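Local coordinates for A-type flavoprotein (Giardia intestinalis, PDB 2Q9U) that binds flavin mononucleotide and a mu-oxo-diiron centre and probably transfers electrons between them to scavenge dioxygen in this parasite, at residues H99-T102 / N103-F106; K110-Q113 / E114-I118; F158-P162 / E163-L167; S208-M211 / R212-L215. All coordinates share one frame; numbering follows the deposited sequence.

Interaction 1. Residues H99-T102 / N103-F106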
loop_
_atom_site.group_PDB
_atom_site.type_symbol
_atom_site.label_atom_id
_atom_site.label_comp_id
_atom_site.label_asym_id
_atom_site.label_seq_id
_atom_site.Cartn_x
_atom_site.Cartn_y
_atom_site.Cartn_z
ATOM N N HIS A 99 -16.039 34.766 6.350
ATOM C CA HIS A 99 -15.996 36.239 6.463
ATOM C C HIS A 99 -15.542 36.944 5.194
ATOM O O HIS A 99 -15.758 38.148 5.048
ATOM C CB HIS A 99 -15.052 36.681 7.579
ATOM C CG HIS A 99 -15.695 36.756 8.920
ATOM N ND1 HIS A 99 -16.865 37.450 9.147
ATOM C CD2 HIS A 99 -15.330 36.224 10.111
ATOM C CE1 HIS A 99 -17.187 37.345 10.425
ATOM N NE2 HIS A 99 -16.279 36.598 11.028
ATOM N N LYS A 100 -14.902 36.209 4.286
ATOM C CA LYS A 100 -14.385 36.827 3.070
ATOM C C LYS A 100 -15.496 37.283 2.147
ATOM O O LYS A 100 -15.287 38.172 1.309
ATOM C CB LYS A 100 -13.376 35.922 2.356
ATOM C CG LYS A 100 -12.151 35.640 3.254
ATOM C CD LYS A 100 -11.079 34.880 2.542
ATOM C CE LYS A 100 -9.859 34.628 3.460
ATOM N NZ LYS A 100 -8.807 33.854 2.714
ATOM N N PHE A 101 -16.674 36.680 2.297
ATOM C CA PHE A 101 -17.843 37.116 1.576
ATOM C C PHE A 101 -18.522 38.211 2.403
ATOM O O PHE A 101 -19.521 37.968 3.090
ATOM C CB PHE A 101 -18.778 35.925 1.314
ATOM C CG PHE A 101 -18.119 34.809 0.547
ATOM C CD1 PHE A 101 -18.014 34.872 -0.852
ATOM C CD2 PHE A 101 -17.593 33.707 1.218
ATOM C CE1 PHE A 101 -17.404 33.831 -1.568
ATOM C CE2 PHE A 101 -16.977 32.658 0.517
ATOM C CZ PHE A 101 -16.890 32.719 -0.882
ATOM N N THR A 102 -17.956 39.420 2.324
ATOM C CA THR A 102 -18.337 40.554 3.199
ATOM C C THR A 102 -19.817 40.854 3.178
ATOM O O THR A 102 -20.435 41.187 4.205
ATOM C CB THR A 102 -17.684 41.881 2.738
ATOM O OG1 THR A 102 -16.441 41.622 2.087
ATOM C CG2 THR A 102 -17.454 42.770 3.931
ATOM N N ASN A 103 -20.385 40.775 1.984
ATOM C CA ASN A 103 -21.761 41.180 1.789
ATOM C C ASN A 103 -22.739 40.054 1.543
ATOM O O ASN A 103 -23.909 40.314 1.240
ATOM C CB ASN A 103 -21.826 42.230 0.684
ATOM C CG ASN A 103 -21.285 43.568 1.143
ATOM O OD1 ASN A 103 -21.736 44.119 2.160
ATOM N ND2 ASN A 103 -20.328 44.093 0.414
ATOM N N ALA A 104 -22.279 38.805 1.711
ATOM C CA ALA A 104 -23.101 37.647 1.384
ATOM C C ALA A 104 -24.044 37.235 2.502
ATOM O O ALA A 104 -23.754 37.438 3.669
ATOM C CB ALA A 104 -22.194 36.458 0.997
ATOM N N THR A 105 -25.156 36.635 2.115
ATOM C CA THR A 105 -26.059 35.931 3.001
ATOM C C THR A 105 -25.963 34.442 2.653
ATOM O O THR A 105 -26.000 34.072 1.476
ATOM C CB THR A 105 -27.510 36.428 2.786
ATOM O OG1 THR A 105 -27.586 37.822 3.147
ATOM C CG2 THR A 105 -28.506 35.657 3.617
ATOM N N PHE A 106 -25.841 33.610 3.683
ATOM C CA PHE A 106 -25.747 32.160 3.523
ATOM C C PHE A 106 -27.162 31.599 3.496
ATOM O O PHE A 106 -27.956 31.868 4.407
ATOM C CB PHE A 106 -24.864 31.551 4.631
ATOM C CG PHE A 106 -23.418 31.827 4.421
ATOM C CD1 PHE A 106 -22.640 30.972 3.629
ATOM C CD2 PHE A 106 -22.839 32.987 4.941
ATOM C CE1 PHE A 106 -21.287 31.254 3.380
ATOM C CE2 PHE A 106 -21.507 33.284 4.699
ATOM C CZ PHE A 106 -20.721 32.409 3.913
HETATM O O HOH W 1 -22.959 39.567 5.133
#

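Interaction 2. Residues K110-Q113 / E114-I118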
loop_
_atom_site.group_PDB
_atom_site.type_symbol
_atom_site.label_atom_id
_atom_site.label_comp_id
_atom_site.label_asym_id
_atom_site.label_seq_id
_atom_site.Cartn_x
_atom_site.Cartn_y
_atom_site.Cartn_z
ATOM N N LYS A 110 -33.051 24.922 7.532
ATOM C CA LYS A 110 -32.800 25.019 8.962
ATOM C C LYS A 110 -31.845 23.916 9.441
ATOM O O LYS A 110 -30.888 24.181 10.190
ATOM C CB LYS A 110 -34.114 24.986 9.738
ATOM C CG LYS A 110 -33.940 25.112 11.257
ATOM C CD LYS A 110 -33.102 26.322 11.663
ATOM C CE LYS A 110 -33.945 27.543 11.971
ATOM N NZ LYS A 110 -33.073 28.712 12.312
ATOM N N LYS A 111 -32.076 22.696 8.969
ATOM C CA LYS A 111 -31.218 21.580 9.348
ATOM C C LYS A 111 -29.775 21.821 8.894
ATOM O O LYS A 111 -28.829 21.560 9.644
ATOM C CB LYS A 111 -31.778 20.261 8.823
ATOM C CG LYS A 111 -31.009 19.049 9.308
ATOM C CD LYS A 111 -31.117 18.875 10.838
ATOM C CE LYS A 111 -32.374 18.127 11.207
ATOM N NZ LYS A 111 -32.376 17.828 12.652
ATOM N N CYS A 112 -29.618 22.345 7.680
ATOM C CA CYS A 112 -28.282 22.644 7.165
ATOM C C CYS A 112 -27.604 23.726 8.007
ATOM O O CYS A 112 -26.466 23.559 8.408
ATOM C CB CYS A 112 -28.299 22.983 5.671
ATOM S SG CYS A 112 -26.636 23.121 4.960
ATOM N N GLN A 113 -28.317 24.803 8.325
ATOM C CA GLN A 113 -27.759 25.858 9.178
ATOM C C GLN A 113 -27.291 25.339 10.549
ATOM O O GLN A 113 -26.180 25.646 10.976
ATOM C CB GLN A 113 -28.755 27.006 9.362
ATOM C CG GLN A 113 -28.243 28.129 10.302
ATOM C CD GLN A 113 -29.383 28.926 10.906
ATOM O OE1 GLN A 113 -30.425 28.365 11.257
ATOM N NE2 GLN A 113 -29.208 30.247 10.996
ATOM N N GLU A 114 -28.129 24.549 11.212
ATOM C CA GLU A 114 -27.765 23.912 12.487
ATOM C C GLU A 114 -26.456 23.114 12.394
ATOM O O GLU A 114 -25.588 23.222 13.267
ATOM C CB GLU A 114 -28.914 23.015 12.959
ATOM C CG GLU A 114 -30.110 23.859 13.428
ATOM C CD GLU A 114 -31.380 23.073 13.704
ATOM O OE1 GLU A 114 -31.510 21.907 13.270
ATOM O OE2 GLU A 114 -32.265 23.646 14.380
ATOM N N HIS A 115 -26.312 22.331 11.323
ATOM C CA HIS A 115 -25.126 21.498 11.140
ATOM C C HIS A 115 -23.893 22.343 10.784
ATOM O O HIS A 115 -22.810 22.103 11.321
ATOM C CB HIS A 115 -25.378 20.362 10.121
ATOM C CG HIS A 115 -26.343 19.312 10.600
ATOM N ND1 HIS A 115 -26.864 18.345 9.766
ATOM C CD2 HIS A 115 -26.914 19.103 11.814
ATOM C CE1 HIS A 115 -27.703 17.579 10.445
ATOM N NE2 HIS A 115 -27.748 18.015 11.692
ATOM N N LEU A 116 -24.052 23.328 9.888
ATOM C CA LEU A 116 -22.957 24.242 9.555
ATOM C C LEU A 116 -22.419 24.972 10.797
ATOM O O LEU A 116 -21.206 25.113 10.993
ATOM C CB LEU A 116 -23.410 25.301 8.515
ATOM C CG LEU A 116 -23.603 24.841 7.075
ATOM C CD1 LEU A 116 -24.331 25.937 6.238
ATOM C CD2 LEU A 116 -22.274 24.441 6.432
ATOM N N LYS A 117 -23.326 25.468 11.625
ATOM C CA LYS A 117 -22.888 26.151 12.852
ATOM C C LYS A 117 -22.152 25.226 13.824
ATOM O O LYS A 117 -21.135 25.621 14.404
ATOM C CB LYS A 117 -24.068 26.822 13.550
ATOM C CG LYS A 117 -24.607 28.070 12.917
ATOM C CD LYS A 117 -25.884 28.459 13.684
ATOM C CE LYS A 117 -26.540 29.694 13.128
ATOM N NZ LYS A 117 -27.740 30.109 13.952
ATOM N N ILE A 118 -22.627 23.994 13.987
ATOM C CA ILE A 118 -21.984 23.055 14.935
ATOM C C ILE A 118 -20.596 22.648 14.440
ATOM O O ILE A 118 -19.631 22.574 15.216
ATOM C CB ILE A 118 -22.836 21.791 15.172
ATOM C CG1 ILE A 118 -24.085 22.148 15.980
ATOM C CG2 ILE A 118 -22.035 20.763 15.989
ATOM C CD1 ILE A 118 -25.080 21.037 16.069
HETATM O O HOH W 2 -29.813 19.740 13.849
#

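Interaction 3. Residues F158-P162 / E163-L167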
loop_
_atom_site.group_PDB
_atom_site.type_symbol
_atom_site.label_atom_id
_atom_site.label_comp_id
_atom_site.label_asym_id
_atom_site.label_seq_id
_atom_site.Cartn_x
_atom_site.Cartn_y
_atom_site.Cartn_z
ATOM N N PHE A 158 -31.250 19.647 -2.617
ATOM C CA PHE A 158 -30.953 20.040 -4.000
ATOM C C PHE A 158 -31.431 21.485 -4.245
ATOM O O PHE A 158 -32.397 21.947 -3.615
ATOM C CB PHE A 158 -31.707 19.196 -5.030
ATOM C CG PHE A 158 -31.393 17.721 -5.035
ATOM C CD1 PHE A 158 -30.244 17.192 -4.419
ATOM C CD2 PHE A 158 -32.268 16.844 -5.702
ATOM C CE1 PHE A 158 -29.981 15.814 -4.476
ATOM C CE2 PHE A 158 -32.008 15.457 -5.762
ATOM C CZ PHE A 158 -30.846 14.951 -5.141
ATOM N N THR A 159 -30.771 22.181 -5.167
ATOM C CA THR A 159 -31.205 23.529 -5.591
ATOM C C THR A 159 -31.599 23.483 -7.052
ATOM O O THR A 159 -30.910 22.907 -7.902
ATOM C CB THR A 159 -30.125 24.615 -5.315
ATOM O OG1 THR A 159 -29.822 24.642 -3.927
ATOM C CG2 THR A 159 -30.592 26.020 -5.742
ATOM N N TYR A 160 -32.752 24.065 -7.354
ATOM C CA TYR A 160 -33.285 23.972 -8.690
ATOM C C TYR A 160 -33.502 25.372 -9.281
ATOM O O TYR A 160 -34.067 26.243 -8.620
ATOM C CB TYR A 160 -34.589 23.165 -8.668
ATOM C CG TYR A 160 -35.287 23.188 -10.009
ATOM C CD1 TYR A 160 -34.727 22.546 -11.115
ATOM C CD2 TYR A 160 -36.497 23.885 -10.190
ATOM C CE1 TYR A 160 -35.347 22.577 -12.372
ATOM C CE2 TYR A 160 -37.131 23.902 -11.440
ATOM C CZ TYR A 160 -36.560 23.254 -12.514
ATOM O OH TYR A 160 -37.166 23.267 -13.753
ATOM N N CYS A 161 -33.030 25.596 -10.507
ATOM C CA CYS A 161 -33.294 26.865 -11.171
ATOM C C CYS A 161 -34.313 26.658 -12.292
ATOM O O CYS A 161 -33.996 26.039 -13.302
ATOM C CB CYS A 161 -31.995 27.476 -11.712
ATOM S SG CYS A 161 -32.296 29.010 -12.703
ATOM N N PRO A 162 -35.550 27.171 -12.108
ATOM C CA PRO A 162 -36.621 26.959 -13.085
ATOM C C PRO A 162 -36.387 27.597 -14.455
ATOM O O PRO A 162 -36.862 27.044 -15.446
ATOM C CB PRO A 162 -37.857 27.597 -12.410
ATOM C CG PRO A 162 -37.493 27.751 -10.968
ATOM C CD PRO A 162 -36.008 27.942 -10.936
ATOM N N GLU A 163 -35.702 28.750 -14.515
ATOM C CA GLU A 163 -35.487 29.463 -15.790
ATOM C C GLU A 163 -34.517 28.749 -16.710
ATOM O O GLU A 163 -34.741 28.702 -17.918
ATOM C CB GLU A 163 -35.012 30.918 -15.592
ATOM C CG GLU A 163 -36.011 31.832 -14.860
ATOM C CD GLU A 163 -36.020 31.585 -13.375
ATOM O OE1 GLU A 163 -35.002 31.033 -12.880
ATOM O OE2 GLU A 163 -37.022 31.938 -12.699
ATOM N N ASP A 164 -33.438 28.214 -16.135
ATOM C CA ASP A 164 -32.405 27.522 -16.891
ATOM C C ASP A 164 -32.524 25.986 -16.855
ATOM O O ASP A 164 -31.789 25.290 -17.566
ATOM C CB ASP A 164 -31.027 27.978 -16.411
ATOM C CG ASP A 164 -30.731 29.441 -16.770
ATOM O OD1 ASP A 164 -31.558 30.057 -17.466
ATOM O OD2 ASP A 164 -29.682 29.964 -16.354
ATOM N N LYS A 165 -33.447 25.479 -16.029
ATOM C CA LYS A 165 -33.760 24.051 -15.930
ATOM C C LYS A 165 -32.541 23.298 -15.370
ATOM O O LYS A 165 -32.200 22.190 -15.829
ATOM C CB LYS A 165 -34.204 23.460 -17.283
ATOM C CG LYS A 165 -35.339 24.275 -18.020
ATOM C CD LYS A 165 -36.658 24.343 -17.197
ATOM C CE LYS A 165 -37.772 25.087 -17.952
ATOM N NZ LYS A 165 -37.446 26.563 -18.080
ATOM N N ILE A 166 -31.909 23.914 -14.373
ATOM C CA ILE A 166 -30.709 23.339 -13.743
ATOM C C ILE A 166 -31.036 22.750 -12.389
ATOM O O ILE A 166 -31.622 23.418 -11.529
ATOM C CB ILE A 166 -29.626 24.396 -13.476
ATOM C CG1 ILE A 166 -29.259 25.190 -14.731
ATOM C CG2 ILE A 166 -28.347 23.730 -12.913
ATOM C CD1 ILE A 166 -28.675 26.566 -14.378
ATOM N N LEU A 167 -30.605 21.515 -12.168
ATOM C CA LEU A 167 -30.656 20.943 -10.843
ATOM C C LEU A 167 -29.227 20.925 -10.285
ATOM O O LEU A 167 -28.342 20.230 -10.828
ATOM C CB LEU A 167 -31.229 19.521 -10.902
ATOM C CG LEU A 167 -31.373 18.837 -9.538
ATOM C CD1 LEU A 167 -32.425 19.529 -8.667
ATOM C CD2 LEU A 167 -31.673 17.327 -9.646
#

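Interaction 4. Residues S208-M211 / R212-L215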
loop_
_atom_site.group_PDB
_atom_site.type_symbol
_atom_site.label_atom_id
_atom_site.label_comp_id
_atom_site.label_asym_id
_atom_site.label_seq_id
_atom_site.Cartn_x
_atom_site.Cartn_y
_atom_site.Cartn_z
ATOM N N SER A 208 -32.489 3.930 -0.597
ATOM C CA SER A 208 -33.340 3.798 -1.823
ATOM C C SER A 208 -34.702 4.471 -1.661
ATOM O O SER A 208 -35.222 5.058 -2.612
ATOM C CB SER A 208 -33.530 2.327 -2.252
ATOM O OG SER A 208 -34.091 1.564 -1.190
ATOM N N ALA A 209 -35.266 4.409 -0.452
ATOM C CA ALA A 209 -36.581 5.009 -0.200
ATOM C C ALA A 209 -36.480 6.533 -0.366
ATOM O O ALA A 209 -37.338 7.172 -1.004
ATOM C CB ALA A 209 -37.075 4.646 1.186
ATOM N N GLN A 210 -35.398 7.100 0.154
ATOM C CA GLN A 210 -35.164 8.539 0.051
ATOM C C GLN A 210 -34.916 8.935 -1.405
ATOM O O GLN A 210 -35.374 9.980 -1.844
ATOM C CB GLN A 210 -34.033 8.986 0.975
ATOM C CG GLN A 210 -34.358 8.864 2.498
ATOM C CD GLN A 210 -34.173 7.460 3.092
ATOM O OE1 GLN A 210 -33.860 6.484 2.390
ATOM N NE2 GLN A 210 -34.355 7.364 4.413
ATOM N N MET A 211 -34.247 8.073 -2.172
ATOM C CA MET A 211 -34.088 8.303 -3.618
ATOM C C MET A 211 -35.406 8.285 -4.398
ATOM O O MET A 211 -35.589 9.102 -5.323
ATOM C CB MET A 211 -33.075 7.328 -4.240
ATOM C CG MET A 211 -32.866 7.536 -5.766
ATOM S SD MET A 211 -32.129 9.153 -6.168
ATOM C CE MET A 211 -30.474 8.902 -5.497
ATOM N N ARG A 212 -36.313 7.376 -4.017
ATOM C CA ARG A 212 -37.645 7.306 -4.628
ATOM C C ARG A 212 -38.357 8.652 -4.448
ATOM O O ARG A 212 -38.914 9.191 -5.412
ATOM C CB ARG A 212 -38.474 6.157 -4.034
ATOM C CG ARG A 212 -38.095 4.762 -4.580
ATOM C CD ARG A 212 -39.185 3.704 -4.289
ATOM N NE ARG A 212 -39.455 3.543 -2.858
ATOM C CZ ARG A 212 -38.756 2.782 -2.016
ATOM N NH1 ARG A 212 -37.706 2.086 -2.431
ATOM N NH2 ARG A 212 -39.116 2.719 -0.738
ATOM N N LYS A 213 -38.268 9.209 -3.233
ATOM C CA LYS A 213 -38.900 10.504 -2.885
ATOM C C LYS A 213 -38.313 11.626 -3.726
ATOM O O LYS A 213 -39.032 12.469 -4.273
ATOM C CB LYS A 213 -38.734 10.813 -1.378
ATOM C CG LYS A 213 -37.919 12.106 -0.963
ATOM C CD LYS A 213 -36.336 11.944 -0.786
ATOM C CE LYS A 213 -35.772 12.654 0.431
ATOM N NZ LYS A 213 -35.983 12.032 1.848
ATOM N N ALA A 214 -36.988 11.617 -3.833
ATOM C CA ALA A 214 -36.268 12.681 -4.478
ATOM C C ALA A 214 -36.589 12.645 -5.965
ATOM O O ALA A 214 -36.854 13.683 -6.557
ATOM C CB ALA A 214 -34.750 12.529 -4.226
ATOM N N LEU A 215 -36.599 11.445 -6.556
ATOM C CA LEU A 215 -36.912 11.299 -7.974
ATOM C C LEU A 215 -38.355 11.722 -8.291
ATOM O O LEU A 215 -38.609 12.356 -9.327
ATOM C CB LEU A 215 -36.617 9.880 -8.473
ATOM C CG LEU A 215 -35.128 9.476 -8.458
ATOM C CD1 LEU A 215 -34.981 8.001 -8.824
ATOM C CD2 LEU A 215 -34.298 10.377 -9.389
#

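Interaction 1. Residues H99-T102 / N103-F106
A first torsion that leaves CG anti to the carbonyl carbon (chi1 -58°) puts the Phe101 ring beside its backbone N, and the same kind of torsion in Phe106 (chi1 -74°) brings CZ of that ring to the CD2 side of the Phe101 ring. Two small apolar contacts result. The methyl CB of Ala104 lies 3.5 Å from CB of Phe101, and two residues further on CZ of Phe106 comes within 4.3 Å of CD2 of Phe101, an oblique, looser meeting. The backbone explains the closeness of Phe101 and Ala104. These residues are the ends of a type I beta turn, closed by the N-H of Ala104 on the carbonyl oxygen of Phe101 at 3.2 Å. That bond is nearly straight at hydrogen (167°), yet the donor stands well above the carbonyl plane. Phe101 is also the centre of an inverse gamma turn, its bond from Thr102 N to Lys100 O being weak. A water bridges two carbonyls of the turn, donating to Thr102 O at 3.1 Å and to Ala104 O at 2.7 Å. In the metallo-beta-lactamase-like domain this turn leads from the region after helix 94-97 into strand 105-108, a parallel member of a mixed sheet. Asn103, at the exposed corner, is hydrogen-bonded through ND2 to Asp76 O. On the buried side, the Phe101 ring meets Trp65 and packs on Leu66 and Ile69 of helix 62-72, whereas Ala104 and Phe106 both rest on Val81 of strand 80-82.

Interaction 2. Residues K110-Q113 / E114-I118
Leu116 N to Cys112 O, at 2.8 Å, is the shortest of four successive main-chain bonds that hold this piece of alpha helix; the others run from Glu114 N to Lys110 O, His115 N to Lys111 O and Lys117 N to Gln113 O. Among the side chains, Lys110 donates from NZ to OE1 of Gln113 at 2.9 Å, in the plane of the amide, on the same helical flank where Gln113 runs alongside Lys117. The amide turned to Lys110 leaves NE2 of Gln113 3.3 Å from NZ of Lys117, two donors with no bond between them; Lys117 CE also lies 3.7 Å from Gln113 CG. The extended Glu114 chain crosses Lys110 at about a right angle, its OE2 3.8 Å from Lys110 CG. Its OE1 takes a 2.8 Å bond from a water that Lys111 NZ also reaches, weakly, so the lysine and the carboxylate, too far apart for a salt bridge, are linked through solvent. A bend at chi2 of Lys111 (65°) brings its CD to the NE2 and CE1 side of the His115 imidazole, 3.6 Å from NE2, and chi3 then turns the tail and NZ; CG makes an off-centre CH-pi contact, and Lys111 O lies over one face of that ring. ND1 of His115 is hydrogen-bonded to Asp155 OD2. On the buried side Cys112 SG packs on Leu116 CD1. The helix is the crossover of a beta-alpha-beta unit between strands 105-108 and 127-129: Gln113, Leu116 and Lys117 lie on Trp127 of the second strand, while the His115 ring meets Phe382 of the second subunit.

Interaction 3. Residues F158-P162 / E163-L167
Strands 157-161 and 166-170 form an antiparallel hairpin in which Cys161 and Ile166 make a hydrogen-bonded pair, N of Cys161 lying 2.8 Å from O of Ile166, and Tyr160 and Leu167 the adjoining non-hydrogen-bonded one. Where the chain reverses, Lys165 (phi 66°) and Ile166 both face Cys161 in a G1 beta bulge: O of Cys161 accepts the N-H of Ile166 at 3.2 Å on a lone pair and, weakly, that of Lys165. The lysine side chain bends at chi2 and chi4, bringing NZ 2.7 Å from O of Pro162, in the carbonyl plane, so the ammonium group bridges the turn. On its way it lies beside Tyr160, with CD 3.6 Å from OH of that tyrosine, which is hydrogen-bonded to Glu222 O. Leu167 (chi1 -178°) carries CD1 to 3.7 Å from CB of Phe158, and both its methyls, CD1 and CD2, lie 4.0 Å from Phe158 CD2. Glu163 curls back at chi2, setting OE1 3.4 Å from SG of Cys161, while the same oxygen accepts the backbone N-H of Thr142. Asp164 forms a salt bridge to Arg141. Strand 142-147 runs beside strand 157-161 and borders the hairpin, with Cys161 on Leu143 and Pro162 on Lys144.

Interaction 4. Residues S208-M211 / R212-L215
One turn of helix 208-219 packs against the next here, a local contact between side chains three and four residues apart on a helix that lies beside helix 236-250. Backbone bonds carry it: Arg212 N to Ser208 O at 2.9 Å, Lys213 N to Ala209 O at 3.2 Å and Leu215 N to Met211 O at 2.8 Å. On the outer side the Arg212 chain bends at chi3 (-59°), which folds the guanidinium back over Ala209. One face then lies on Ala209 CA, and Arg212 NH2 is 3.4 Å from Ala209 CB; the charged end is hydrogen-bonded to Ser250 O through NH1. On the inner side Met211 reaches Leu215 with two atoms, CG to CD1 at 3.7 Å and SD to CG at 3.8 Å. CG anti to the backbone N (chi1 -180°) and a bend at chi2 lay SD of Met211 across Leu215. Met211 also meets Tyr246, Trp249 and Ser250 of helix 236-250, while Ala214 rests on Val148 and Leu151. With Met211 and Ala214 buried and Ala209 and Arg212 exposed, this is an amphipathic alpha helix, here covering part of the metallo-beta-lactamase-like domain.

In the fold
All four contacts are local and follow one another in series within the metallo-beta-lactamase-like domain. Interactions 1 and 2 adjoin in sequence, their centres 17 Å apart: the turn of interaction 1 feeds strand 105-108, from which the chain passes into helix 110-120. Interaction 3 lies about 23 Å from each of them, centre to centre, in the other mixed sheet, in keeping with the two-sheet sandwich of this fold. Interaction 4, 19 Å from interaction 3 between centres, meets it at a single loose packing point, Phe158 CE2 to Ala214 CB at 4.3 Å. Interactions 1 and 4 stand farthest apart, 33 Å between centres, in the domain that holds the diiron centre.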